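Local coordinates for protein laccase (Uncultured bacterium, PDB 4F7K) that probably oxidises phenolic substrates and passes their electrons to dioxygen, reducing it to water, as laccases of the multicopper oxidase family do, at residues P118-E123 with D132-I137; L186-V191 with V199-V204; V292-T297 with W396-H401. One frame throughout, in Å; residues are numbered along the deposited sequence.

Contact 1: residues P118-E123 with D132-I137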
loop_
_atom_site.group_PDB
_atom_site.type_symbol
_atom_site.label_atom_id
_atom_site.label_comp_id
_atom_site.label_asym_id
_atom_site.label_seq_id
_atom_site.Cartn_x
_atom_site.Cartn_y
_atom_site.Cartn_z
ATOM N N PRO A 118 -5.145 -4.843 -4.773
ATOM C CA PRO A 118 -5.749 -3.675 -4.199
ATOM C C PRO A 118 -7.095 -3.972 -3.549
ATOM O O PRO A 118 -7.856 -4.859 -3.981
ATOM C CB PRO A 118 -5.919 -2.761 -5.403
ATOM C CG PRO A 118 -6.161 -3.714 -6.537
ATOM C CD PRO A 118 -5.423 -4.957 -6.224
ATOM N N LEU A 119 -7.356 -3.226 -2.486
ATOM C CA LEU A 119 -8.612 -3.285 -1.769
ATOM C C LEU A 119 -9.159 -1.858 -1.681
ATOM O O LEU A 119 -8.568 -1.007 -1.028
ATOM C CB LEU A 119 -8.409 -3.890 -0.365
ATOM C CG LEU A 119 -9.681 -4.175 0.461
ATOM C CD1 LEU A 119 -9.487 -5.348 1.383
ATOM C CD2 LEU A 119 -10.171 -2.962 1.253
ATOM N N ILE A 120 -10.288 -1.626 -2.353
ATOM C CA ILE A 120 -10.927 -0.341 -2.402
ATOM C C ILE A 120 -12.195 -0.314 -1.531
ATOM O O ILE A 120 -13.128 -1.102 -1.724
ATOM C CB ILE A 120 -11.223 0.091 -3.860
ATOM C CG1 ILE A 120 -9.964 -0.017 -4.746
ATOM C CG2 ILE A 120 -11.751 1.513 -3.888
ATOM C CD1 ILE A 120 -8.764 0.844 -4.284
ATOM N N VAL A 121 -12.195 0.571 -0.538
ATOM C CA VAL A 121 -13.402 0.850 0.250
ATOM C C VAL A 121 -14.006 2.177 -0.225
ATOM O O VAL A 121 -13.387 3.213 -0.102
ATOM C CB VAL A 121 -13.103 0.943 1.746
ATOM C CG1 VAL A 121 -14.421 1.057 2.536
ATOM C CG2 VAL A 121 -12.298 -0.254 2.233
ATOM N N GLU A 122 -15.205 2.117 -0.799
ATOM C CA GLU A 122 -15.814 3.252 -1.480
ATOM C C GLU A 122 -16.457 4.230 -0.503
ATOM O O GLU A 122 -16.983 3.803 0.521
ATOM C CB GLU A 122 -16.906 2.760 -2.409
ATOM C CG GLU A 122 -16.458 1.744 -3.451
ATOM C CD GLU A 122 -17.649 1.278 -4.250
ATOM O OE1 GLU A 122 -18.636 2.061 -4.323
ATOM O OE2 GLU A 122 -17.625 0.148 -4.776
ATOM N N GLU A 123 -16.409 5.531 -0.823
ATOM C CA GLU A 123 -17.131 6.539 -0.059
ATOM C C GLU A 123 -18.613 6.315 -0.372
ATOM O O GLU A 123 -18.934 5.880 -1.479
ATOM C CB GLU A 123 -16.741 7.961 -0.486
ATOM C CG GLU A 123 -15.311 8.387 -0.202
ATOM C CD GLU A 123 -14.305 7.932 -1.283
ATOM O OE1 GLU A 123 -14.669 7.915 -2.492
ATOM O OE2 GLU A 123 -13.144 7.612 -0.910
ATOM N N ASP A 132 -11.644 6.104 -12.434
ATOM C CA ASP A 132 -11.064 5.795 -11.155
ATOM C C ASP A 132 -10.097 4.639 -11.397
ATOM O O ASP A 132 -10.521 3.491 -11.526
ATOM C CB ASP A 132 -12.191 5.419 -10.182
ATOM C CG ASP A 132 -11.698 5.135 -8.765
ATOM O OD1 ASP A 132 -10.480 4.829 -8.554
ATOM O OD2 ASP A 132 -12.560 5.199 -7.851
ATOM N N LEU A 133 -8.800 4.965 -11.450
ATOM C CA LEU A 133 -7.748 4.004 -11.826
ATOM C C LEU A 133 -6.804 3.720 -10.666
ATOM O O LEU A 133 -6.523 4.606 -9.851
ATOM C CB LEU A 133 -6.936 4.506 -13.036
ATOM C CG LEU A 133 -7.793 5.043 -14.196
ATOM C CD1 LEU A 133 -7.000 5.890 -15.205
ATOM C CD2 LEU A 133 -8.592 3.930 -14.905
ATOM N N ILE A 134 -6.329 2.475 -10.596
ATOM C CA ILE A 134 -5.416 2.052 -9.548
ATOM C C ILE A 134 -4.039 1.877 -10.171
ATOM O O ILE A 134 -3.915 1.221 -11.196
ATOM C CB ILE A 134 -5.914 0.727 -8.922
ATOM C CG1 ILE A 134 -7.199 0.965 -8.105
ATOM C CG2 ILE A 134 -4.817 0.029 -8.102
ATOM C CD1 ILE A 134 -8.050 -0.294 -7.887
ATOM N N ILE A 135 -3.011 2.447 -9.542
ATOM C CA ILE A 135 -1.669 2.434 -10.088
ATOM C C ILE A 135 -0.748 1.764 -9.090
ATOM O O ILE A 135 -0.360 2.383 -8.070
ATOM C CB ILE A 135 -1.100 3.875 -10.327
ATOM C CG1 ILE A 135 -2.187 4.851 -10.808
ATOM C CG2 ILE A 135 0.144 3.821 -11.228
ATOM C CD1 ILE A 135 -2.836 4.486 -12.074
ATOM N N MET A 136 -0.361 0.531 -9.414
ATOM C CA MET A 136 0.505 -0.259 -8.563
ATOM C C MET A 136 1.920 -0.216 -9.135
ATOM O O MET A 136 2.185 -0.647 -10.295
ATOM C CB MET A 136 -0.034 -1.696 -8.399
ATOM C CG MET A 136 -1.313 -1.767 -7.525
ATOM S SD MET A 136 -2.345 -3.263 -7.832
ATOM C CE MET A 136 -3.059 -2.949 -9.468
ATOM N N ILE A 137 2.823 0.348 -8.354
ATOM C CA ILE A 137 4.190 0.489 -8.812
ATOM C C ILE A 137 5.048 -0.559 -8.121
ATOM O O ILE A 137 4.991 -0.716 -6.907
ATOM C CB ILE A 137 4.728 1.920 -8.578
ATOM C CG1 ILE A 137 3.781 2.941 -9.226
ATOM C CG2 ILE A 137 6.147 2.069 -9.128
ATOM C CD1 ILE A 137 4.143 4.433 -8.971
#

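Contact 2: residues L186-V191 with V199-V204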
loop_
_atom_site.group_PDB
_atom_site.type_symbol
_atom_site.label_atom_id
_atom_site.label_comp_id
_atom_site.label_asym_id
_atom_site.label_seq_id
_atom_site.Cartn_x
_atom_site.Cartn_y
_atom_site.Cartn_z
ATOM N N LEU A 186 -6.612 8.899 -9.433
ATOM C CA LEU A 186 -5.463 8.043 -9.547
ATOM C C LEU A 186 -5.020 7.573 -8.151
ATOM O O LEU A 186 -4.552 8.379 -7.342
ATOM C CB LEU A 186 -4.315 8.794 -10.266
ATOM C CG LEU A 186 -4.609 9.311 -11.688
ATOM C CD1 LEU A 186 -3.511 10.225 -12.154
ATOM C CD2 LEU A 186 -4.779 8.173 -12.685
ATOM N N ARG A 187 -5.204 6.275 -7.900
ATOM C CA ARG A 187 -4.878 5.594 -6.634
ATOM C C ARG A 187 -3.515 4.913 -6.695
ATOM O O ARG A 187 -3.384 3.788 -7.218
ATOM C CB ARG A 187 -5.973 4.575 -6.298
ATOM C CG ARG A 187 -7.386 5.227 -6.125
ATOM C CD ARG A 187 -8.376 4.146 -5.836
ATOM N NE ARG A 187 -9.775 4.565 -5.915
ATOM C CZ ARG A 187 -10.579 4.727 -4.855
ATOM N NH1 ARG A 187 -10.110 4.560 -3.621
ATOM N NH2 ARG A 187 -11.857 5.075 -5.038
ATOM N N LEU A 188 -2.501 5.616 -6.185
ATOM C CA LEU A 188 -1.136 5.183 -6.352
ATOM C C LEU A 188 -0.792 4.320 -5.179
ATOM O O LEU A 188 -1.039 4.683 -4.031
ATOM C CB LEU A 188 -0.148 6.367 -6.397
ATOM C CG LEU A 188 0.059 7.158 -7.695
ATOM C CD1 LEU A 188 -1.216 7.644 -8.362
ATOM C CD2 LEU A 188 0.994 8.352 -7.400
ATOM N N ILE A 189 -0.198 3.179 -5.480
ATOM C CA ILE A 189 0.218 2.288 -4.445
ATOM C C ILE A 189 1.621 1.817 -4.752
ATOM O O ILE A 189 1.847 1.265 -5.843
ATOM C CB ILE A 189 -0.685 1.040 -4.348
ATOM C CG1 ILE A 189 -2.166 1.439 -4.268
ATOM C CG2 ILE A 189 -0.247 0.215 -3.146
ATOM C CD1 ILE A 189 -3.172 0.255 -4.339
ATOM N N ASN A 190 2.539 2.013 -3.802
ATOM C CA ASN A 190 3.886 1.447 -3.925
ATOM C C ASN A 190 3.842 0.026 -3.377
ATOM O O ASN A 190 3.747 -0.149 -2.142
ATOM C CB ASN A 190 4.963 2.287 -3.195
ATOM C CG ASN A 190 6.388 1.668 -3.331
ATOM O OD1 ASN A 190 6.533 0.550 -3.832
ATOM N ND2 ASN A 190 7.431 2.393 -2.890
ATOM N N VAL A 191 3.821 -0.972 -4.277
ATOM C CA VAL A 191 3.695 -2.368 -3.854
ATOM C C VAL A 191 5.058 -3.069 -3.824
ATOM O O VAL A 191 5.139 -4.245 -3.502
ATOM C CB VAL A 191 2.688 -3.182 -4.717
ATOM C CG1 VAL A 191 1.300 -2.518 -4.680
ATOM C CG2 VAL A 191 3.193 -3.339 -6.201
ATOM N N VAL A 199 7.568 9.764 -7.314
ATOM C CA VAL A 199 6.702 9.640 -8.471
ATOM C C VAL A 199 6.269 11.010 -8.966
ATOM O O VAL A 199 5.536 11.717 -8.271
ATOM C CB VAL A 199 5.440 8.812 -8.192
ATOM C CG1 VAL A 199 4.664 8.610 -9.494
ATOM C CG2 VAL A 199 5.807 7.445 -7.552
ATOM N N GLU A 200 6.704 11.351 -10.174
ATOM C CA GLU A 200 6.250 12.575 -10.847
ATOM C C GLU A 200 5.110 12.268 -11.814
ATOM O O GLU A 200 5.211 11.357 -12.655
ATOM C CB GLU A 200 7.395 13.234 -11.595
ATOM C CG GLU A 200 8.398 13.910 -10.700
ATOM C CD GLU A 200 7.785 14.992 -9.787
ATOM O OE1 GLU A 200 6.819 15.682 -10.202
ATOM O OE2 GLU A 200 8.282 15.157 -8.644
ATOM N N LEU A 201 4.012 13.000 -11.670
ATOM C CA LEU A 201 2.910 12.884 -12.623
ATOM C C LEU A 201 3.098 13.814 -13.777
ATOM O O LEU A 201 3.431 14.966 -13.578
ATOM C CB LEU A 201 1.585 13.194 -11.968
ATOM C CG LEU A 201 0.797 11.987 -11.512
ATOM C CD1 LEU A 201 1.575 11.191 -10.542
ATOM C CD2 LEU A 201 -0.448 12.507 -10.868
ATOM N N GLU A 202 2.874 13.328 -14.992
ATOM C CA GLU A 202 2.868 14.211 -16.172
ATOM C C GLU A 202 1.555 14.145 -16.931
ATOM O O GLU A 202 0.875 13.124 -16.895
ATOM C CB GLU A 202 4.039 13.887 -17.087
ATOM C CG GLU A 202 5.378 14.209 -16.428
ATOM C CD GLU A 202 6.554 13.950 -17.317
ATOM O OE1 GLU A 202 6.367 13.584 -18.500
ATOM O OE2 GLU A 202 7.682 14.119 -16.819
ATOM N N GLY A 203 1.187 15.262 -17.575
ATOM C CA GLY A 203 -0.024 15.342 -18.410
ATOM C C GLY A 203 -1.324 15.572 -17.666
ATOM O O GLY A 203 -2.392 15.538 -18.260
ATOM N N VAL A 204 -1.241 15.797 -16.362
ATOM C CA VAL A 204 -2.431 16.036 -15.567
ATOM C C VAL A 204 -2.180 17.169 -14.601
ATOM O O VAL A 204 -1.028 17.483 -14.286
ATOM C CB VAL A 204 -2.899 14.801 -14.730
ATOM C CG1 VAL A 204 -3.330 13.662 -15.623
ATOM C CG2 VAL A 204 -1.823 14.374 -13.747
#

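Contact 3: residues V292-T297 with W396-H401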
loop_
_atom_site.group_PDB
_atom_site.type_symbol
_atom_site.label_atom_id
_atom_site.label_comp_id
_atom_site.label_asym_id
_atom_site.label_seq_id
_atom_site.Cartn_x
_atom_site.Cartn_y
_atom_site.Cartn_z
ATOM N N VAL A 292 7.597 5.635 24.182
ATOM C CA VAL A 292 8.221 4.348 23.941
ATOM C C VAL A 292 9.285 4.620 22.889
ATOM O O VAL A 292 9.092 5.444 21.990
ATOM C CB VAL A 292 7.210 3.305 23.379
ATOM C CG1 VAL A 292 7.873 1.960 23.169
ATOM C CG2 VAL A 292 6.015 3.140 24.288
ATOM N N SER A 293 10.419 3.951 23.002
ATOM C CA SER A 293 11.423 4.078 21.970
ATOM C C SER A 293 11.761 2.707 21.396
ATOM O O SER A 293 11.808 1.700 22.121
ATOM C CB SER A 293 12.664 4.778 22.500
ATOM O OG SER A 293 13.522 3.835 23.098
ATOM N N LEU A 294 11.976 2.686 20.084
ATOM C CA LEU A 294 12.315 1.471 19.353
ATOM C C LEU A 294 13.466 1.722 18.367
ATOM O O LEU A 294 13.361 2.535 17.455
ATOM C CB LEU A 294 11.075 0.936 18.634
ATOM C CG LEU A 294 11.159 -0.421 17.933
ATOM C CD1 LEU A 294 11.778 -1.506 18.840
ATOM C CD2 LEU A 294 9.781 -0.834 17.472
ATOM N N THR A 295 14.580 1.037 18.577
ATOM C CA THR A 295 15.724 1.208 17.697
ATOM C C THR A 295 15.876 0.013 16.783
ATOM O O THR A 295 15.725 -1.138 17.201
ATOM C CB THR A 295 17.045 1.392 18.442
ATOM O OG1 THR A 295 17.743 0.143 18.470
ATOM C CG2 THR A 295 16.813 1.903 19.845
ATOM N N LEU A 296 16.198 0.308 15.532
ATOM C CA LEU A 296 16.338 -0.705 14.507
ATOM C C LEU A 296 17.656 -1.467 14.674
ATOM O O LEU A 296 18.720 -0.884 14.976
ATOM C CB LEU A 296 16.112 -0.085 13.117
ATOM C CG LEU A 296 14.624 0.364 13.096
ATOM C CD1 LEU A 296 14.150 1.275 11.984
ATOM C CD2 LEU A 296 13.720 -0.829 13.215
ATOM N N THR A 297 17.542 -2.789 14.522
ATOM C CA THR A 297 18.623 -3.740 14.796
ATOM C C THR A 297 19.708 -3.781 13.705
ATOM O O THR A 297 20.906 -3.654 14.003
ATOM C CB THR A 297 18.036 -5.144 15.038
ATOM N N TRP A 396 -0.988 -6.771 17.887
ATOM C CA TRP A 396 -0.725 -6.066 16.649
ATOM C C TRP A 396 0.753 -5.944 16.305
ATOM O O TRP A 396 1.492 -5.170 16.916
ATOM C CB TRP A 396 -1.326 -4.671 16.687
ATOM C CG TRP A 396 -2.758 -4.694 16.999
ATOM C CD1 TRP A 396 -3.328 -4.455 18.207
ATOM C CD2 TRP A 396 -3.834 -4.971 16.093
ATOM N NE1 TRP A 396 -4.690 -4.543 18.116
ATOM C CE2 TRP A 396 -5.037 -4.856 16.834
ATOM C CE3 TRP A 396 -3.903 -5.282 14.729
ATOM C CZ2 TRP A 396 -6.294 -5.059 16.268
ATOM C CZ3 TRP A 396 -5.175 -5.488 14.153
ATOM C CH2 TRP A 396 -6.352 -5.360 14.927
ATOM N N LEU A 397 1.155 -6.686 15.282
ATOM C CA LEU A 397 2.485 -6.575 14.711
ATOM C C LEU A 397 2.892 -5.132 14.455
ATOM O O LEU A 397 2.132 -4.351 13.907
ATOM C CB LEU A 397 2.538 -7.372 13.398
ATOM C CG LEU A 397 3.888 -7.624 12.719
ATOM C CD1 LEU A 397 4.759 -8.567 13.534
ATOM C CD2 LEU A 397 3.644 -8.228 11.337
ATOM N N LEU A 398 4.095 -4.790 14.890
ATOM C CA LEU A 398 4.796 -3.608 14.411
ATOM C C LEU A 398 5.968 -4.146 13.568
ATOM O O LEU A 398 6.879 -4.818 14.057
ATOM C CB LEU A 398 5.253 -2.711 15.554
ATOM C CG LEU A 398 5.983 -1.388 15.323
ATOM C CD1 LEU A 398 5.246 -0.440 14.409
ATOM C CD2 LEU A 398 6.184 -0.698 16.669
ATOM N N HIS A 399 5.895 -3.891 12.276
ATOM C CA HIS A 399 6.782 -4.557 11.344
ATOM C C HIS A 399 7.794 -3.558 10.838
ATOM O O HIS A 399 7.417 -2.580 10.226
ATOM C CB HIS A 399 5.971 -5.179 10.197
ATOM C CG HIS A 399 6.800 -5.935 9.207
ATOM N ND1 HIS A 399 8.005 -6.525 9.535
ATOM C CD2 HIS A 399 6.590 -6.214 7.899
ATOM C CE1 HIS A 399 8.508 -7.121 8.471
ATOM N NE2 HIS A 399 7.670 -6.947 7.464
ATOM N N CYS A 400 9.075 -3.800 11.136
ATOM C CA CYS A 400 10.145 -2.956 10.628
ATOM C C CYS A 400 10.961 -3.749 9.630
ATOM O O CYS A 400 11.565 -4.770 9.980
ATOM C CB CYS A 400 11.020 -2.443 11.769
ATOM S SG CYS A 400 10.017 -1.593 13.050
ATOM N N HIS A 401 10.954 -3.308 8.382
ATOM C CA HIS A 401 11.672 -4.030 7.327
ATOM C C HIS A 401 12.847 -3.205 6.839
ATOM O O HIS A 401 12.658 -2.085 6.360
ATOM C CB HIS A 401 10.750 -4.357 6.146
ATOM C CG HIS A 401 11.448 -5.005 4.985
ATOM N ND1 HIS A 401 11.891 -6.312 5.013
ATOM C CD2 HIS A 401 11.749 -4.536 3.749
ATOM C CE1 HIS A 401 12.442 -6.614 3.850
ATOM N NE2 HIS A 401 12.373 -5.551 3.067
#

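Contact 1: residues P118-E123 with D132-I137
Strands 118-122 and 132-137 run roughly antiparallel, at 147°, with their axes 9.6 Å apart at the closest and Pro118 and Ile134 as the facing pair. They belong to different sheets: this is an interface between two cupredoxin-like β-sandwich units of a multicopper oxidase, and these two segments meet through apolar side chains. Ile120 and Ile134 reach toward each other tip to tip, with CD1 of Ile134 lying 3.7 Å from CG1 and 3.8 Å from CD1 of Ile120. Ile134 uses its other branch on the proline. With CG1 of Ile134 beside the backbone N (chi1 -70°), CG2 stands anti to that N and turns to the ring of Pro118, stopping 4.0 Å from its CB, the two side chains crossing at about a right angle. Were Ile134 cut back to an alanine, Ile120 CG1 and CD1 and Pro118 CB would probably lose their cover and a gap would open between the strands. The flanking polar residues are tied in too: Asp132 makes a salt bridge to Arg187, and Glu123 makes one to Arg185, both arginines on strand 183-190. Met136 completes the apolar row. Its CG lies beside the backbone N (chi1 -71°) and the chain runs on extended to the sulfur, which meets the CG-CD edge of the proline ring: Met136 SD lies 3.9 Å from Pro118 CD and 4.1 Å from CG.

Contact 2: residues L186-V191 with V199-V204
This is the inside of a β-sandwich, the cupredoxin-like fold of the multicopper oxidase family: strand 183-190 lies in one sheet and strand 197-202 in the sheet stacked on it, and Leu186 and Leu188 from the first meet Val199 and Leu201 from the second. The backbones stay well apart, with CA of Leu188 and CA of Val199 9.3 Å from each other, and methyl groups fill the interval. Leu201 works with both of its branches. Its CD2 comes 4.0 Å from CD1 of Leu186, the two side chains lying alongside with their ends pointing in opposite directions. Its CD1 takes the other neighbour, 4.3 Å from CD2 of Leu188. The first torsion of Leu201 (chi1 -97°) is well off a staggered value, and it is in this turned position that the two methyls reach two different leucines.

Around these four residues the core is closed by Ile235 and Phe247, each touching both Leu188 and Leu201, with Phe222 also on Leu201. On the other face of the first sheet, Arg187 forms a salt bridge with Asp132. Where the chain leaves that sheet, the amide of Asn190 fastens the turn: its ND2 donates to the carbonyl oxygens of Leu227 and Arg195, and its OD1 accepts from the backbone N of Ala192.

Val199 closes the row opposite Leu188. Its CG1, anti to the backbone N at chi1 -174°, lies 4.2 Å from Leu188 CD2, so that this one leucine methyl is shared by Val199 and Leu201.

Contact 3: residues V292-T297 with W396-H401
Leu294 and Leu296 pack on Leu398 and Cys400 across the last β-sandwich of the chain, a cupredoxin-like fold. The 290-295 strand is the outer strand of one sheet, and the strand at 395-402 lies inside the other, carrying the His-Cys-His sequence of residues 399-401. In related multicopper oxidases such a triplet connects the type 1 copper with the trinuclear copper cluster; by analogy Cys400 would probably be the type 1 copper ligand, and the flanking histidines would serve the cluster.

The contact between the segments is apolar. Leu294 and Leu398 meet tip to tip, CD2 of one 3.7 Å from CD2 of the other. Both side chains are extended from their strands with CG anti to the backbone N (chi1 -173° for Leu294, -178° for Leu398), which carries the CD2 methyls out to meet each other. Ile353 and Leu355 of strand 351-355 extend this patch, touching Cys400 and Leu398 respectively.

Polar ties lie outside the interface. The backbone of 292-296 is hydrogen-bonded to strand 337-344, through Arg340, Arg342 and Val344. From the other segment, His401 NE2 is hydrogen-bonded to Asp194 OD1. An aromatic contact joins the same segment to His358, whose ring stacks edge to face with that of Trp396.

The cysteine contact combines methylene and sulfur. With SG beside the backbone N and anti to the carbonyl carbon (chi1 -54°), the sulfur faces the opposing strand between the two leucines, Leu294 CD2 being the more distant at 4.5 Å from SG. Leu296 sits much tighter: its CD2 lies 3.5 Å from Cys400 CB, closer than usual for two carbons, and 3.8 Å from Cys400 SG.

In the fold
Along the chain the contacts follow one another as 1, 2, 3, each complete before the next begins. Contacts 1 and 2 are neighbours, their centres 12 Å apart, because strands 131-140 and 183-190 lie side by side in one sheet: Ile135 N and O probably pair with Arg187 O and Ile189 N. One face of that sheet meets the preceding unit in contact 1, and the other packs inside its own sandwich in contact 2. Contact 3 lies in the C-terminal unit, its centre about 28 Å from that of contact 1 and 29 Å from that of contact 2, touching neither. Together they sample the three-domain build of this multicopper oxidase.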